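Local coordinates for BILBO1_N domain-containing protein (Trypanosoma brucei equiperdum, PDB 7A1I) that is of unknown function but carries an N-terminal domain of the BILBO1 family, with a ubiquitin-like fold that may serve as a protein-binding module in the trypanosome, at residues Ile8-Asp13 with Ser84-Phe89; Tyr38-Phe43 with Phe56-Ala61. All blocks are in the same frame, centred on the assembly; numbering follows the deposited sequence.

Overall arrangement
Contact 1 pairs the strands 8-13 and 84-89 near the centre of the folded domain, and contact 2 sets helix segment 38-43 against segment 56-61; their centres are about 9 Å apart. Both segments of contact 2 fall in the stretch of chain between the two strands of contact 1. Both contacts reach the same mixed sheet: contact 1 is two of its strands, while contact 2 lies where helix 32-50 meets the loop leading into strand 60-65, the neighbour of 84-89. They also touch directly: V10 CG1 packs on S39 OG and T12 OG1 on F56 CE1, while F89 N probably hydrogen-bonds to S60 O. Together they form one continuous core, consistent with membership of the ubiquitin clan.

Contact 1: residues Ile8-Asp13 with Ser84-Phe89; sequences ICVATD and SQVYLF
The Y87 ring lies along strand 8-13. Its CB leaves strand 84-89 on the sheet face that also carries C9, A11 and Q85, and CG is anti to the backbone N (chi1 -168°), which swings the ring obliquely along the neighbouring strand. CG and CD2 pass A11 O (CD2 at 3.7 Å), CE2 reaches T12 CA at 3.9 Å, and the tip OH comes 3.7 Å from D13 CB. OH is hydrogen-bonded to D95 and K18, with a weak bond from a water that also links D13 N and L88 O. The two strands are the central parallel pair of the mixed sheet, as in the beta-grasp fold, joined by four backbone hydrogen bonds, the shortest from V86 N to C9 O at 2.7 Å. V86 O is gripped twice, by A11 N and by Q85 NE2 (3.1 Å), the Q85 chain bending at chi2 (72°); Q85 NE2 also bonds N20. Past the ladder, T12 OG1 donates to L88 O at 2.9 Å. On the opposite face V10 and V86 run next to each other in the same direction, and V10 CG1 presses tightly on L88 CD1, 3.5 Å away. Strands 17-25 and 60-65 flank the pair; helix 32-50 covers V10 and L88 through S39 and L36.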
loop_
_atom_site.group_PDB
_atom_site.type_symbol
_atom_site.label_atom_id
_atom_site.label_comp_id
_atom_site.label_asym_id
_atom_site.label_seq_id
_atom_site.Cartn_x
_atom_site.Cartn_y
_atom_site.Cartn_z
ATOM N N ILE A 8 -2.279 7.847 5.246
ATOM C CA ILE A 8 -2.156 6.398 5.110
ATOM C C ILE A 8 -1.051 6.113 4.093
ATOM O O ILE A 8 -1.061 6.671 2.989
ATOM C CB ILE A 8 -3.470 5.741 4.652
ATOM C CG1 ILE A 8 -4.678 6.185 5.505
ATOM C CG2 ILE A 8 -3.314 4.213 4.639
ATOM C CD1 ILE A 8 -4.761 5.538 6.868
ATOM N N CYS A 9 -0.093 5.266 4.465
ATOM C CA CYS A 9 0.907 4.779 3.527
ATOM C C CYS A 9 0.524 3.391 3.041
ATOM O O CYS A 9 -0.047 2.588 3.791
ATOM C CB CYS A 9 2.302 4.728 4.142
ATOM S SG CYS A 9 2.988 6.319 4.575
ATOM N N VAL A 10 0.828 3.129 1.773
ATOM C CA VAL A 10 0.472 1.898 1.084
ATOM C C VAL A 10 1.707 1.431 0.334
ATOM O O VAL A 10 2.284 2.204 -0.441
ATOM C CB VAL A 10 -0.689 2.099 0.110
ATOM C CG1 VAL A 10 -1.065 0.780 -0.524
ATOM C CG2 VAL A 10 -1.905 2.708 0.869
ATOM N N ALA A 11 2.149 0.199 0.596
ATOM C CA ALA A 11 3.368 -0.297 -0.052
ATOM C C ALA A 11 3.047 -1.586 -0.797
ATOM O O ALA A 11 2.000 -2.209 -0.574
ATOM C CB ALA A 11 4.505 -0.516 0.958
ATOM N N THR A 12 3.917 -1.926 -1.747
ATOM C CA THR A 12 3.765 -3.143 -2.545
ATOM C C THR A 12 5.112 -3.468 -3.186
ATOM O O THR A 12 6.047 -2.672 -3.136
ATOM C CB THR A 12 2.651 -2.996 -3.602
ATOM O OG1 THR A 12 2.239 -4.287 -4.095
ATOM C CG2 THR A 12 3.070 -2.102 -4.759
ATOM N N ASP A 13 5.191 -4.644 -3.803
ATOM C CA ASP A 13 6.418 -5.113 -4.438
ATOM C C ASP A 13 6.465 -4.719 -5.911
ATOM O O ASP A 13 5.495 -4.894 -6.647
ATOM C CB ASP A 13 6.523 -6.633 -4.299
ATOM C CG ASP A 13 7.838 -7.188 -4.830
ATOM O OD1 ASP A 13 8.781 -7.353 -4.024
ATOM O OD2 ASP A 13 7.919 -7.485 -6.046
ATOM N N SER A 84 -1.150 4.878 9.425
ATOM C CA SER A 84 -1.163 3.447 9.177
ATOM C C SER A 84 -0.287 3.098 7.978
ATOM O O SER A 84 -0.131 3.882 7.037
ATOM C CB SER A 84 -2.593 2.949 8.947
ATOM O OG SER A 84 -3.307 2.878 10.175
ATOM N N GLN A 85 0.302 1.904 8.028
ATOM C CA GLN A 85 1.071 1.356 6.916
ATOM C C GLN A 85 0.312 0.147 6.386
ATOM O O GLN A 85 0.093 -0.832 7.115
ATOM C CB GLN A 85 2.494 0.956 7.330
ATOM C CG GLN A 85 3.293 0.346 6.187
ATOM C CD GLN A 85 3.710 1.391 5.126
ATOM O OE1 GLN A 85 4.401 2.362 5.436
ATOM N NE2 GLN A 85 3.263 1.198 3.894
ATOM N N VAL A 86 -0.087 0.224 5.137
ATOM C CA VAL A 86 -0.749 -0.863 4.433
ATOM C C VAL A 86 0.239 -1.540 3.501
ATOM O O VAL A 86 1.154 -0.894 2.956
ATOM C CB VAL A 86 -1.968 -0.319 3.663
ATOM C CG1 VAL A 86 -2.551 -1.380 2.734
ATOM C CG2 VAL A 86 -3.044 0.116 4.676
ATOM N N TYR A 87 0.065 -2.853 3.317
ATOM C CA TYR A 87 0.826 -3.608 2.328
ATOM C C TYR A 87 -0.142 -4.379 1.447
ATOM O O TYR A 87 -1.024 -5.081 1.956
ATOM C CB TYR A 87 1.827 -4.584 2.977
ATOM C CG TYR A 87 2.812 -5.156 1.984
ATOM C CD1 TYR A 87 2.632 -6.430 1.433
ATOM C CD2 TYR A 87 3.939 -4.430 1.604
ATOM C CE1 TYR A 87 3.555 -6.952 0.518
ATOM C CE2 TYR A 87 4.856 -4.939 0.685
ATOM C CZ TYR A 87 4.659 -6.185 0.144
ATOM O OH TYR A 87 5.584 -6.689 -0.749
ATOM N N LEU A 88 0.052 -4.276 0.130
ATOM C CA LEU A 88 -0.795 -4.922 -0.864
ATOM C C LEU A 88 -0.047 -6.086 -1.502
ATOM O O LEU A 88 1.063 -5.907 -2.030
ATOM C CB LEU A 88 -1.245 -3.930 -1.938
ATOM C CG LEU A 88 -1.972 -2.704 -1.384
ATOM C CD1 LEU A 88 -2.390 -1.747 -2.508
ATOM C CD2 LEU A 88 -3.183 -3.122 -0.530
ATOM N N PHE A 89 -0.620 -7.280 -1.391
ATOM C CA PHE A 89 -0.127 -8.443 -2.110
ATOM C C PHE A 89 -0.708 -8.456 -3.516
ATOM O O PHE A 89 -1.814 -7.959 -3.757
ATOM C CB PHE A 89 -0.486 -9.731 -1.367
ATOM C CG PHE A 89 0.199 -9.869 -0.050
ATOM C CD1 PHE A 89 1.567 -10.138 0.006
ATOM C CD2 PHE A 89 -0.509 -9.722 1.141
ATOM C CE1 PHE A 89 2.217 -10.256 1.218
ATOM C CE2 PHE A 89 0.136 -9.854 2.363
ATOM C CZ PHE A 89 1.511 -10.118 2.399
HETATM O O HOH W 1 3.368 -6.941 -3.411
#

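Contact 2: residues Tyr38-Phe43 with Phe56-Ala61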
loop_
_atom_site.group_PDB
_atom_site.type_symbol
_atom_site.label_atom_id
_atom_site.label_comp_id
_atom_site.label_asym_id
_atom_site.label_seq_id
_atom_site.Cartn_x
_atom_site.Cartn_y
_atom_site.Cartn_z
ATOM N N TYR A 38 -7.699 3.891 -5.090
ATOM C CA TYR A 38 -6.633 4.884 -5.250
ATOM C C TYR A 38 -5.272 4.208 -5.415
ATOM O O TYR A 38 -4.471 4.597 -6.279
ATOM C CB TYR A 38 -6.593 5.833 -4.048
ATOM C CG TYR A 38 -7.693 6.879 -3.987
ATOM C CD1 TYR A 38 -7.828 7.697 -2.873
ATOM C CD2 TYR A 38 -8.595 7.041 -5.029
ATOM C CE1 TYR A 38 -8.826 8.658 -2.802
ATOM C CE2 TYR A 38 -9.598 7.998 -4.969
ATOM C CZ TYR A 38 -9.709 8.804 -3.853
ATOM O OH TYR A 38 -10.704 9.750 -3.792
ATOM N N SER A 39 -4.997 3.193 -4.582
ATOM C CA SER A 39 -3.737 2.474 -4.648
ATOM C C SER A 39 -3.569 1.759 -5.979
ATOM O O SER A 39 -2.470 1.725 -6.540
ATOM C CB SER A 39 -3.663 1.455 -3.499
ATOM O OG SER A 39 -3.661 2.099 -2.239
ATOM N N THR A 40 -4.639 1.142 -6.479
ATOM C CA THR A 40 -4.552 0.428 -7.744
ATOM C C THR A 40 -4.264 1.387 -8.894
ATOM O O THR A 40 -3.394 1.116 -9.742
ATOM C CB THR A 40 -5.835 -0.361 -7.970
ATOM O OG1 THR A 40 -5.903 -1.423 -7.001
ATOM C CG2 THR A 40 -5.895 -0.921 -9.394
ATOM N N THR A 41 -4.947 2.536 -8.914
ATOM C CA THR A 41 -4.660 3.543 -9.940
ATOM C C THR A 41 -3.210 4.019 -9.852
ATOM O O THR A 41 -2.505 4.101 -10.874
ATOM C CB THR A 41 -5.601 4.738 -9.798
ATOM O OG1 THR A 41 -6.954 4.296 -9.932
ATOM C CG2 THR A 41 -5.316 5.765 -10.900
ATOM N N ALA A 42 -2.755 4.336 -8.630
ATOM C CA ALA A 42 -1.429 4.910 -8.428
ATOM C C ALA A 42 -0.332 3.928 -8.802
ATOM O O ALA A 42 0.660 4.315 -9.426
ATOM C CB ALA A 42 -1.255 5.360 -6.978
ATOM N N PHE A 43 -0.479 2.660 -8.430
ATOM C CA PHE A 43 0.576 1.706 -8.733
ATOM C C PHE A 43 0.546 1.268 -10.188
ATOM O O PHE A 43 1.603 0.966 -10.755
ATOM C CB PHE A 43 0.493 0.489 -7.814
ATOM C CG PHE A 43 1.013 0.748 -6.435
ATOM C CD1 PHE A 43 0.230 0.454 -5.323
ATOM C CD2 PHE A 43 2.273 1.289 -6.247
ATOM C CE1 PHE A 43 0.701 0.699 -4.045
ATOM C CE2 PHE A 43 2.755 1.531 -4.974
ATOM C CZ PHE A 43 1.964 1.240 -3.868
ATOM N N PHE A 56 -0.996 -3.780 -12.448
ATOM C CA PHE A 56 -1.010 -3.965 -11.006
ATOM C C PHE A 56 -2.416 -4.318 -10.531
ATOM O O PHE A 56 -3.397 -3.691 -10.943
ATOM C CB PHE A 56 -0.520 -2.704 -10.286
ATOM C CG PHE A 56 -0.664 -2.787 -8.798
ATOM C CD1 PHE A 56 0.350 -3.341 -8.016
ATOM C CD2 PHE A 56 -1.825 -2.328 -8.174
ATOM C CE1 PHE A 56 0.202 -3.440 -6.642
ATOM C CE2 PHE A 56 -1.974 -2.416 -6.815
ATOM C CZ PHE A 56 -0.958 -2.974 -6.039
ATOM N N ALA A 57 -2.514 -5.295 -9.631
ATOM C CA ALA A 57 -3.789 -5.579 -8.981
ATOM C C ALA A 57 -3.546 -6.126 -7.580
ATOM O O ALA A 57 -2.507 -6.733 -7.298
ATOM C CB ALA A 57 -4.635 -6.570 -9.785
ATOM N N VAL A 58 -4.522 -5.913 -6.700
ATOM C CA VAL A 58 -4.469 -6.409 -5.328
ATOM C C VAL A 58 -5.256 -7.705 -5.234
ATOM O O VAL A 58 -6.423 -7.760 -5.652
ATOM C CB VAL A 58 -5.023 -5.368 -4.339
ATOM C CG1 VAL A 58 -5.029 -5.924 -2.913
ATOM C CG2 VAL A 58 -4.205 -4.102 -4.406
ATOM N N ASN A 59 -4.633 -8.760 -4.687
ATOM C CA ASN A 59 -5.424 -9.931 -4.324
ATOM C C ASN A 59 -5.470 -10.191 -2.818
ATOM O O ASN A 59 -6.244 -11.056 -2.386
ATOM C CB ASN A 59 -4.973 -11.192 -5.106
ATOM C CG ASN A 59 -3.616 -11.726 -4.693
ATOM O OD1 ASN A 59 -2.780 -11.015 -4.148
ATOM N ND2 ASN A 59 -3.384 -13.001 -4.994
ATOM N N SER A 60 -4.727 -9.426 -2.013
ATOM C CA SER A 60 -4.797 -9.495 -0.552
ATOM C C SER A 60 -4.199 -8.220 0.042
ATOM O O SER A 60 -3.292 -7.632 -0.538
ATOM C CB SER A 60 -4.044 -10.727 -0.026
ATOM O OG SER A 60 -4.150 -10.808 1.382
ATOM N N ALA A 61 -4.737 -7.760 1.179
ATOM C CA ALA A 61 -4.224 -6.553 1.835
ATOM C C ALA A 61 -4.011 -6.758 3.333
ATOM O O ALA A 61 -4.816 -7.428 3.986
ATOM C CB ALA A 61 -5.169 -5.363 1.607
HETATM O O HOH W 2 -6.718 -3.992 -7.511
#
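Helix 32-50 of the ubiquitin-like domain lies against the sheet, and here its segment 38-43 meets the loop that leads into strand 60-65. The main touch is a CH-pi contact: F43 CB stands over the centre of one face of the F56 ring, 3.6 Å from the centroid and 13° off the ring normal. F56 gets there with CG anti to its backbone N (chi1 173°), so its side chain runs next to that of F43 in the same direction. The two rings meet obliquely, planes at 48°, with F43 CD1 3.7 Å from F56 CZ. One helical turn back, T40 CA approaches F56 CD2 at 3.9 Å. Polar linkage comes through a water, which donates to T40 OG1 at 2.7 Å and accepts from V58 N at 3.0 Å; T40 OG1 is also hydrogen-bonded to L36 O, so it is held from two sides. N44, one turn on from T40, takes F56 N with its OD1, while its ND2 bonds T40 O within the helix. On the strand side, F43 and F56 both rest on T12, and V58 on L88. A single helix packed across a mixed sheet, with strands 6-14 and 84-89 parallel at its centre, is the beta-grasp arrangement, consistent with the ubiquitin clan.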